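Local coordinates for protein interleukin-15 receptor alpha chain (Mus musculus, PDB 2PSM) that probably binds the cytokine interleukin-15 through its extracellular sushi domain, as the alpha subunit of the cytokine's receptor, at residues 15-20 against 67-72; 32-37 against 46-51; 27-32 against 51-56. All coordinates share one frame; numbering follows the deposited sequence.

Contact 1 (15-20 against 67-72)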
loop_
_atom_site.group_PDB
_atom_site.type_symbol
_atom_site.label_atom_id
_atom_site.label_comp_id
_atom_site.label_asym_id
_atom_site.label_seq_id
_atom_site.Cartn_x
_atom_site.Cartn_y
_atom_site.Cartn_z
ATOM N N VAL B 15 -5.533 3.154 -20.656
ATOM C CA VAL B 15 -4.514 2.351 -21.326
ATOM C C VAL B 15 -4.708 0.913 -20.887
ATOM O O VAL B 15 -5.361 0.653 -19.873
ATOM C CB VAL B 15 -3.087 2.780 -20.929
ATOM C CG1 VAL B 15 -2.894 4.264 -21.203
ATOM C CG2 VAL B 15 -2.836 2.467 -19.455
ATOM N N SER B 16 -4.153 -0.026 -21.639
ATOM C CA SER B 16 -4.283 -1.424 -21.256
ATOM C C SER B 16 -3.050 -1.828 -20.456
ATOM O O SER B 16 -1.931 -1.426 -20.773
ATOM C CB SER B 16 -4.422 -2.317 -22.491
ATOM O OG SER B 16 -3.273 -2.216 -23.308
ATOM N N ILE B 17 -3.268 -2.604 -19.402
ATOM C CA ILE B 17 -2.183 -3.074 -18.559
ATOM C C ILE B 17 -2.071 -4.571 -18.812
ATOM O O ILE B 17 -3.091 -5.247 -18.938
ATOM C CB ILE B 17 -2.488 -2.822 -17.065
ATOM C CG1 ILE B 17 -2.492 -1.314 -16.779
ATOM C CG2 ILE B 17 -1.457 -3.536 -16.196
ATOM C CD1 ILE B 17 -1.132 -0.653 -16.909
ATOM N N GLU B 18 -0.845 -5.082 -18.889
ATOM C CA GLU B 18 -0.624 -6.507 -19.147
ATOM C C GLU B 18 -1.150 -7.422 -18.031
ATOM O O GLU B 18 -0.837 -7.231 -16.850
ATOM C CB GLU B 18 0.871 -6.773 -19.380
ATOM C CG GLU B 18 1.190 -8.229 -19.710
ATOM C CD GLU B 18 2.657 -8.471 -20.046
ATOM O OE1 GLU B 18 3.537 -8.032 -19.274
ATOM O OE2 GLU B 18 2.931 -9.118 -21.081
ATOM N N HIS B 19 -1.953 -8.411 -18.419
ATOM C CA HIS B 19 -2.530 -9.384 -17.489
ATOM C C HIS B 19 -3.575 -8.749 -16.577
ATOM O O HIS B 19 -3.783 -9.181 -15.440
ATOM C CB HIS B 19 -1.417 -10.026 -16.651
ATOM C CG HIS B 19 -0.391 -10.745 -17.470
ATOM N ND1 HIS B 19 0.949 -10.759 -17.143
ATOM C CD2 HIS B 19 -0.508 -11.466 -18.610
ATOM C CE1 HIS B 19 1.613 -11.455 -18.048
ATOM N NE2 HIS B 19 0.753 -11.895 -18.948
ATOM N N ALA B 20 -4.245 -7.730 -17.095
ATOM C CA ALA B 20 -5.267 -7.029 -16.338
ATOM C C ALA B 20 -6.330 -6.517 -17.287
ATOM O O ALA B 20 -6.079 -6.335 -18.477
ATOM C CB ALA B 20 -4.645 -5.861 -15.584
ATOM N N PRO B 67 -1.236 4.790 -14.125
ATOM C CA PRO B 67 -1.262 3.634 -13.227
ATOM C C PRO B 67 0.127 3.067 -12.932
ATOM O O PRO B 67 1.025 3.130 -13.773
ATOM C CB PRO B 67 -2.159 2.642 -13.974
ATOM C CG PRO B 67 -1.835 2.925 -15.408
ATOM C CD PRO B 67 -1.786 4.444 -15.452
ATOM N N SER B 68 0.306 2.530 -11.732
ATOM C CA SER B 68 1.589 1.946 -11.363
ATOM C C SER B 68 1.423 0.441 -11.282
ATOM O O SER B 68 2.368 -0.281 -10.968
ATOM C CB SER B 68 2.056 2.474 -10.004
ATOM O OG SER B 68 1.212 2.009 -8.967
ATOM N N LEU B 69 0.213 -0.023 -11.581
ATOM C CA LEU B 69 -0.116 -1.438 -11.522
ATOM C C LEU B 69 0.823 -2.389 -12.245
ATOM O O LEU B 69 1.273 -2.136 -13.362
ATOM C CB LEU B 69 -1.526 -1.684 -12.060
ATOM C CG LEU B 69 -1.927 -3.168 -12.067
ATOM C CD1 LEU B 69 -1.977 -3.690 -10.626
ATOM C CD2 LEU B 69 -3.279 -3.337 -12.756
ATOM N N LYS B 70 1.077 -3.509 -11.590
ATOM C CA LYS B 70 1.909 -4.564 -12.132
ATOM C C LYS B 70 1.236 -5.860 -11.690
ATOM O O LYS B 70 1.087 -6.111 -10.492
ATOM C CB LYS B 70 3.322 -4.462 -11.568
ATOM C CG LYS B 70 4.188 -5.692 -11.749
ATOM C CD LYS B 70 4.585 -5.929 -13.195
ATOM C CE LYS B 70 5.589 -7.070 -13.289
ATOM N NZ LYS B 70 6.073 -7.266 -14.685
ATOM N N CYS B 71 0.793 -6.659 -12.659
ATOM C CA CYS B 71 0.143 -7.926 -12.355
ATOM C C CYS B 71 1.118 -9.071 -12.591
ATOM O O CYS B 71 1.536 -9.319 -13.729
ATOM C CB CYS B 71 -1.091 -8.125 -13.230
ATOM S SG CYS B 71 -2.471 -6.980 -12.935
ATOM N N ILE B 72 1.477 -9.769 -11.518
ATOM C CA ILE B 72 2.406 -10.884 -11.614
ATOM C C ILE B 72 1.720 -12.227 -11.359
ATOM O O ILE B 72 0.609 -12.287 -10.826
ATOM C CB ILE B 72 3.562 -10.737 -10.603
ATOM C CG1 ILE B 72 3.013 -10.784 -9.174
ATOM C CG2 ILE B 72 4.302 -9.423 -10.848
ATOM C CD1 ILE B 72 4.078 -11.003 -8.098
HETATM O O HOH W 1 1.244 -6.134 -15.389
#
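A type II beta turn from Ile-17 to Ala-20, just before strand 20-21 of the sushi repeat, packs its side chains on Pro-67 and Leu-69, which lead into strand 71-73, and on Cys-71 at its start. Side chains and one water do the work, with no direct hydrogen bond across. Ile-17 is forked: with CG2 anti to the backbone N and CG1 swung beside it (chi1 -68°), its two branches reach different partners. CG2 presses on Leu-69 CD2 at 3.9 Å, the two side chains meeting at a slant. At the end of the longer branch, Ile-17 CD1 slides past the proline ring and touches Pro-67 CG, also at 3.9 Å. Val-15 CG2 approaches the same CG more loosely, at 4.2 Å. Tyr-35 of strand 32-37 touches Ile-17, Pro-67 and Leu-69 as well, and its hydroxyl is hydrogen-bonded to Val-15 O.

Past the isoleucine, Ala-20 CB nudges against Cys-71 SG at 3.6 Å and also meets Leu-69 CD2, so that Leu-69 CD2 is shared by Ile-17 CG2 and Ala-20 CB. The sulfur belongs to the Cys-37–Cys-71 disulfide, the second-to-fourth bond, one of the two disulfides characteristic of the sushi fold. Cys-71 CB also lies 3.9 Å from His-19 CB.

The backbones come together through water 1, which donates to Glu-18 O at 2.8 Å. The same water accepts from Cys-71 N, also at 2.8 Å, bridging the turn to the strand where no direct pairing exists. The His-19 ring turns away from this junction: Glu-18 CG sits 3.5 Å above its plane, over the centre, while Phe-41 stacks with it and Cys-71 O lies near its plane at the edge.

Contact 2 (32-37 against 46-51)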
loop_
_atom_site.group_PDB
_atom_site.type_symbol
_atom_site.label_atom_id
_atom_site.label_comp_id
_atom_site.label_asym_id
_atom_site.label_seq_id
_atom_site.Cartn_x
_atom_site.Cartn_y
_atom_site.Cartn_z
ATOM N N ARG B 32 -13.008 7.505 -9.949
ATOM C CA ARG B 32 -11.927 6.603 -9.551
ATOM C C ARG B 32 -12.286 5.189 -9.994
ATOM O O ARG B 32 -13.282 4.630 -9.540
ATOM C CB ARG B 32 -11.750 6.641 -8.027
ATOM C CG ARG B 32 -11.427 8.025 -7.489
ATOM C CD ARG B 32 -11.533 8.100 -5.968
ATOM N NE ARG B 32 -10.230 8.271 -5.334
ATOM C CZ ARG B 32 -9.504 7.281 -4.835
ATOM N NH1 ARG B 32 -9.955 6.040 -4.889
ATOM N NH2 ARG B 32 -8.324 7.534 -4.286
ATOM N N GLU B 33 -11.478 4.620 -10.881
ATOM C CA GLU B 33 -11.725 3.272 -11.388
ATOM C C GLU B 33 -10.534 2.385 -11.059
ATOM O O GLU B 33 -9.445 2.878 -10.775
ATOM C CB GLU B 33 -11.934 3.299 -12.910
ATOM C CG GLU B 33 -13.099 4.168 -13.407
ATOM C CD GLU B 33 -14.482 3.602 -13.073
ATOM O OE1 GLU B 33 -14.630 2.365 -12.991
ATOM O OE2 GLU B 33 -15.432 4.397 -12.913
ATOM N N ARG B 34 -10.732 1.075 -11.113
ATOM C CA ARG B 34 -9.653 0.159 -10.796
ATOM C C ARG B 34 -9.532 -1.011 -11.747
ATOM O O ARG B 34 -10.525 -1.641 -12.109
ATOM C CB ARG B 34 -9.821 -0.395 -9.374
ATOM C CG ARG B 34 -9.500 0.588 -8.257
ATOM C CD ARG B 34 -9.679 -0.076 -6.890
ATOM N NE ARG B 34 -9.489 0.878 -5.800
ATOM C CZ ARG B 34 -8.305 1.316 -5.387
ATOM N NH1 ARG B 34 -7.194 0.882 -5.969
ATOM N NH2 ARG B 34 -8.230 2.198 -4.397
ATOM N N TYR B 35 -8.296 -1.290 -12.144
ATOM C CA TYR B 35 -7.986 -2.423 -13.005
ATOM C C TYR B 35 -8.145 -3.662 -12.128
ATOM O O TYR B 35 -8.072 -3.569 -10.900
ATOM C CB TYR B 35 -6.527 -2.355 -13.466
ATOM C CG TYR B 35 -6.236 -1.304 -14.515
ATOM C CD1 TYR B 35 -6.392 -1.586 -15.872
ATOM C CD2 TYR B 35 -5.797 -0.033 -14.153
ATOM C CE1 TYR B 35 -6.115 -0.625 -16.847
ATOM C CE2 TYR B 35 -5.518 0.934 -15.113
ATOM C CZ TYR B 35 -5.681 0.631 -16.460
ATOM O OH TYR B 35 -5.424 1.585 -17.416
ATOM N N VAL B 36 -8.346 -4.813 -12.757
ATOM C CA VAL B 36 -8.477 -6.077 -12.044
ATOM C C VAL B 36 -7.529 -7.049 -12.730
ATOM O O VAL B 36 -7.655 -7.289 -13.932
ATOM C CB VAL B 36 -9.918 -6.638 -12.128
ATOM C CG1 VAL B 36 -9.977 -8.042 -11.523
ATOM C CG2 VAL B 36 -10.875 -5.712 -11.388
ATOM N N CYS B 37 -6.565 -7.585 -11.985
ATOM C CA CYS B 37 -5.623 -8.528 -12.573
ATOM C C CYS B 37 -6.378 -9.787 -13.004
ATOM O O CYS B 37 -7.329 -10.215 -12.340
ATOM C CB CYS B 37 -4.509 -8.894 -11.582
ATOM S SG CYS B 37 -3.307 -7.575 -11.162
ATOM N N GLY B 46 2.884 -3.001 -3.484
ATOM C CA GLY B 46 3.502 -1.714 -3.770
ATOM C C GLY B 46 2.945 -1.010 -4.993
ATOM O O GLY B 46 3.167 0.194 -5.164
ATOM N N THR B 47 2.242 -1.749 -5.853
ATOM C CA THR B 47 1.643 -1.166 -7.049
ATOM C C THR B 47 0.141 -0.987 -6.817
ATOM O O THR B 47 -0.452 -1.665 -5.982
ATOM C CB THR B 47 1.896 -2.036 -8.335
ATOM O OG1 THR B 47 1.216 -3.294 -8.233
ATOM C CG2 THR B 47 3.396 -2.290 -8.514
ATOM N N SER B 48 -0.460 -0.074 -7.572
ATOM C CA SER B 48 -1.866 0.275 -7.435
ATOM C C SER B 48 -2.724 -0.068 -8.653
ATOM O O SER B 48 -2.273 0.053 -9.794
ATOM C CB SER B 48 -1.952 1.784 -7.137
ATOM O OG SER B 48 -3.240 2.315 -7.371
ATOM N N THR B 49 -3.957 -0.498 -8.402
ATOM C CA THR B 49 -4.890 -0.822 -9.487
ATOM C C THR B 49 -5.709 0.420 -9.853
ATOM O O THR B 49 -6.536 0.386 -10.762
ATOM C CB THR B 49 -5.910 -1.903 -9.066
ATOM O OG1 THR B 49 -6.594 -1.477 -7.876
ATOM C CG2 THR B 49 -5.227 -3.235 -8.821
ATOM N N LEU B 50 -5.465 1.516 -9.147
ATOM C CA LEU B 50 -6.228 2.745 -9.340
ATOM C C LEU B 50 -5.797 3.778 -10.373
ATOM O O LEU B 50 -4.624 4.056 -10.532
ATOM C CB LEU B 50 -6.344 3.489 -8.001
ATOM C CG LEU B 50 -7.108 4.821 -8.053
ATOM C CD1 LEU B 50 -8.613 4.540 -8.071
ATOM C CD2 LEU B 50 -6.756 5.685 -6.844
ATOM N N ILE B 51 -6.789 4.350 -11.052
ATOM C CA ILE B 51 -6.575 5.449 -11.981
ATOM C C ILE B 51 -7.734 6.394 -11.708
ATOM O O ILE B 51 -8.849 5.954 -11.434
ATOM C CB ILE B 51 -6.592 5.041 -13.466
ATOM C CG1 ILE B 51 -7.901 4.338 -13.833
ATOM C CG2 ILE B 51 -5.371 4.195 -13.776
ATOM C CD1 ILE B 51 -7.984 4.011 -15.320
#
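Glu-33 and Ile-51 exchange two backbone hydrogen bonds, and this is the tightly knit part of the contact. Glu-33 N reaches Ile-51 O at 3.0 Å, and Ile-51 N returns to Glu-33 O at 3.0 Å, both nearly straight. Two residues on, Tyr-35 N donates to Thr-49 O at 2.8 Å. Beside Ile-51, the tyrosine ring presents an edge: its CE2 meets Ile-51 CG2 at 3.5 Å, the two side chains crossing at about a right angle, and its OH is held by Val-15 O. Strands 32-37 and 50-56 are the antiparallel centre of the sushi domain's four-stranded sheet, with Trp-64 of strand 61-64 packing on Ile-51.

The face carrying Arg-34 and Leu-50 is the outer side, where long side chains reach out to the chain of another protein, probably the cytokine. The Arg-34 chain runs extended from CG to NE, and NH1 donates within the guanidinium plane to Thr-49 OG1 at 3.1 Å; that hydroxyl stands between the backbone N and carbonyl carbon of Thr-49 (chi1 55°). Leu-50 CB lies over one guanidinium face, 3.4 Å from NH1. Leu-50 CD2 lies over one face of the guanidinium of Arg-32, a chain bent at chi3, and is 3.5 Å from its NH2. Beyond the two segments, Arg-32 NH1 and Arg-34 NH2 meet acidic side chains of that other chain in salt bridges.

Contact 3 (27-32 against 51-56); sequences YSVNSR and IECVIN
Ile-51 meets Arg-32 through backbone atoms, its carbonyl O standing 3.7 Å from Arg-32 CA while its own side chain faces the other way.

Glu-52 follows, paired with Arg-32 in a non-hydrogen-bonded antiparallel pair. Its CG, anti to the backbone N (chi1 -174°), passes 3.2 Å from Ser-31 O, and the extended chain beyond brings the carboxylate across to the arginine at a slant. There OE1 makes a long salt bridge to Arg-32 NE, at 3.6 Å, with the two flat groups turned 48° apart. Arg-32 NH1 has another partner, an acidic side chain on the chain of another protein. An alanine at Glu-52 removes this carboxylate, and Arg-32 NE would probably lose its partner within the sheet, leaving the guanidinium to depend more on the other chain.

Cys-53 carries the backbone joint. Its N donates to Ser-31 O at 2.9 Å, and its O accepts from Asn-30 N at 2.7 Å, a nearly straight bond. The side chain points in under the turn: CB lies 3.5 Å from Ser-28 O, and SG, bonded to Cys-11, comes close to Tyr-27 O.

Further along, Ile-55 receives Val-29, whose CG2 touches Ile-55 CB at 3.9 Å; the valine's other methyl, CG1, leans on the same carbon.

The turn gripped in this way is a type II beta turn from Ser-28 to Ser-31, closed by Ser-31 N to Ser-28 O, with Asn-30 at positive phi. It docks on strand 50-56 beside the first of the two disulfides, Cys-11 to Cys-53, that are the hallmark of the sushi repeat.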
loop_
_atom_site.group_PDB
_atom_site.type_symbol
_atom_site.label_atom_id
_atom_site.label_comp_id
_atom_site.label_asym_id
_atom_site.label_seq_id
_atom_site.Cartn_x
_atom_site.Cartn_y
_atom_site.Cartn_z
ATOM N N TYR B 27 -16.642 7.890 -16.663
ATOM C CA TYR B 27 -15.566 8.591 -17.362
ATOM C C TYR B 27 -15.455 10.068 -16.972
ATOM O O TYR B 27 -14.586 10.785 -17.477
ATOM C CB TYR B 27 -15.777 8.484 -18.880
ATOM C CG TYR B 27 -15.491 7.115 -19.458
ATOM C CD1 TYR B 27 -14.227 6.801 -19.963
ATOM C CD2 TYR B 27 -16.479 6.126 -19.491
ATOM C CE1 TYR B 27 -13.953 5.536 -20.489
ATOM C CE2 TYR B 27 -16.217 4.859 -20.013
ATOM C CZ TYR B 27 -14.951 4.572 -20.509
ATOM O OH TYR B 27 -14.679 3.321 -21.015
ATOM N N SER B 28 -16.332 10.520 -16.079
ATOM C CA SER B 28 -16.329 11.916 -15.640
ATOM C C SER B 28 -15.190 12.272 -14.682
ATOM O O SER B 28 -14.623 11.406 -14.015
ATOM C CB SER B 28 -17.670 12.267 -14.989
ATOM O OG SER B 28 -18.712 12.261 -15.952
ATOM N N VAL B 29 -14.864 13.562 -14.636
ATOM C CA VAL B 29 -13.806 14.081 -13.777
ATOM C C VAL B 29 -14.086 13.724 -12.323
ATOM O O VAL B 29 -15.225 13.797 -11.872
ATOM C CB VAL B 29 -13.692 15.618 -13.922
ATOM C CG1 VAL B 29 -12.734 16.189 -12.885
ATOM C CG2 VAL B 29 -13.214 15.956 -15.322
ATOM N N ASN B 30 -13.029 13.344 -11.610
ATOM C CA ASN B 30 -13.074 12.935 -10.204
ATOM C C ASN B 30 -13.412 11.453 -10.053
ATOM O O ASN B 30 -13.378 10.917 -8.947
ATOM C CB ASN B 30 -14.080 13.767 -9.401
ATOM C CG ASN B 30 -13.693 15.227 -9.319
ATOM O OD1 ASN B 30 -12.525 15.562 -9.108
ATOM N ND2 ASN B 30 -14.675 16.110 -9.473
ATOM N N SER B 31 -13.735 10.788 -11.160
ATOM C CA SER B 31 -14.057 9.365 -11.099
ATOM C C SER B 31 -12.823 8.525 -10.783
ATOM O O SER B 31 -11.735 8.793 -11.290
ATOM C CB SER B 31 -14.657 8.880 -12.419
ATOM O OG SER B 31 -14.911 7.479 -12.355
ATOM N N ARG B 32 -13.008 7.505 -9.949
ATOM C CA ARG B 32 -11.927 6.603 -9.551
ATOM C C ARG B 32 -12.286 5.189 -9.994
ATOM O O ARG B 32 -13.282 4.630 -9.540
ATOM C CB ARG B 32 -11.750 6.641 -8.027
ATOM C CG ARG B 32 -11.427 8.025 -7.489
ATOM C CD ARG B 32 -11.533 8.100 -5.968
ATOM N NE ARG B 32 -10.230 8.271 -5.334
ATOM C CZ ARG B 32 -9.504 7.281 -4.835
ATOM N NH1 ARG B 32 -9.955 6.040 -4.889
ATOM N NH2 ARG B 32 -8.324 7.534 -4.286
ATOM N N ILE B 51 -6.789 4.350 -11.052
ATOM C CA ILE B 51 -6.575 5.449 -11.981
ATOM C C ILE B 51 -7.734 6.394 -11.708
ATOM O O ILE B 51 -8.849 5.954 -11.434
ATOM C CB ILE B 51 -6.592 5.041 -13.466
ATOM C CG1 ILE B 51 -7.901 4.338 -13.833
ATOM C CG2 ILE B 51 -5.371 4.195 -13.776
ATOM C CD1 ILE B 51 -7.984 4.011 -15.320
ATOM N N GLU B 52 -7.465 7.691 -11.738
ATOM C CA GLU B 52 -8.505 8.676 -11.487
ATOM C C GLU B 52 -8.563 9.646 -12.651
ATOM O O GLU B 52 -7.529 9.994 -13.221
ATOM C CB GLU B 52 -8.215 9.459 -10.206
ATOM C CG GLU B 52 -9.337 10.411 -9.820
ATOM C CD GLU B 52 -9.056 11.161 -8.534
ATOM O OE1 GLU B 52 -8.525 10.533 -7.590
ATOM O OE2 GLU B 52 -9.379 12.370 -8.465
ATOM N N CYS B 53 -9.769 10.073 -13.009
ATOM C CA CYS B 53 -9.930 11.018 -14.104
ATOM C C CYS B 53 -9.800 12.433 -13.556
ATOM O O CYS B 53 -10.688 12.917 -12.855
ATOM C CB CYS B 53 -11.290 10.842 -14.782
ATOM S SG CYS B 53 -11.482 12.020 -16.152
ATOM N N VAL B 54 -8.679 13.082 -13.864
ATOM C CA VAL B 54 -8.413 14.433 -13.389
ATOM C C VAL B 54 -8.415 15.415 -14.548
ATOM O O VAL B 54 -7.980 15.095 -15.657
ATOM C CB VAL B 54 -7.050 14.522 -12.657
ATOM C CG1 VAL B 54 -6.985 13.477 -11.547
ATOM C CG2 VAL B 54 -5.910 14.329 -13.632
ATOM N N ILE B 55 -8.904 16.618 -14.274
ATOM C CA ILE B 55 -9.005 17.662 -15.279
ATOM C C ILE B 55 -7.844 18.646 -15.284
ATOM O O ILE B 55 -7.254 18.957 -14.247
ATOM C CB ILE B 55 -10.311 18.477 -15.083
ATOM C CG1 ILE B 55 -10.493 19.481 -16.227
ATOM C CG2 ILE B 55 -10.269 19.220 -13.744
ATOM C CD1 ILE B 55 -10.864 18.844 -17.549
ATOM N N ASN B 56 -7.514 19.119 -16.477
ATOM C CA ASN B 56 -6.482 20.125 -16.641
ATOM C C ASN B 56 -7.314 21.396 -16.816
ATOM O O ASN B 56 -7.759 21.697 -17.924
ATOM C CB ASN B 56 -5.663 19.855 -17.905
ATOM C CG ASN B 56 -4.564 20.876 -18.115
ATOM O OD1 ASN B 56 -4.708 22.046 -17.755
ATOM N ND2 ASN B 56 -3.461 20.443 -18.716
#

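Contact 2 lies in the middle of the elongated domain, its centre about 8 Å from that of contact 1 and about 14 Å from that of contact 3. Contacts 1 and 3 sit on opposite sides of the chain's centre, their own centres about 18 Å apart, and each holds one cysteine of a different disulfide. Contacts 1 and 2 are tied by Cys-71 SG to Cys-37 SG, 2.0 Å. Contacts 2 and 3 share Arg-32 and Ile-51. Pro-67 CB touches CG2 of the shared Ile-51 at 3.6 Å, bringing contact 1 against both. Of the three, contact 2 has the most residues within reach of the other protein chain, probably the cytokine.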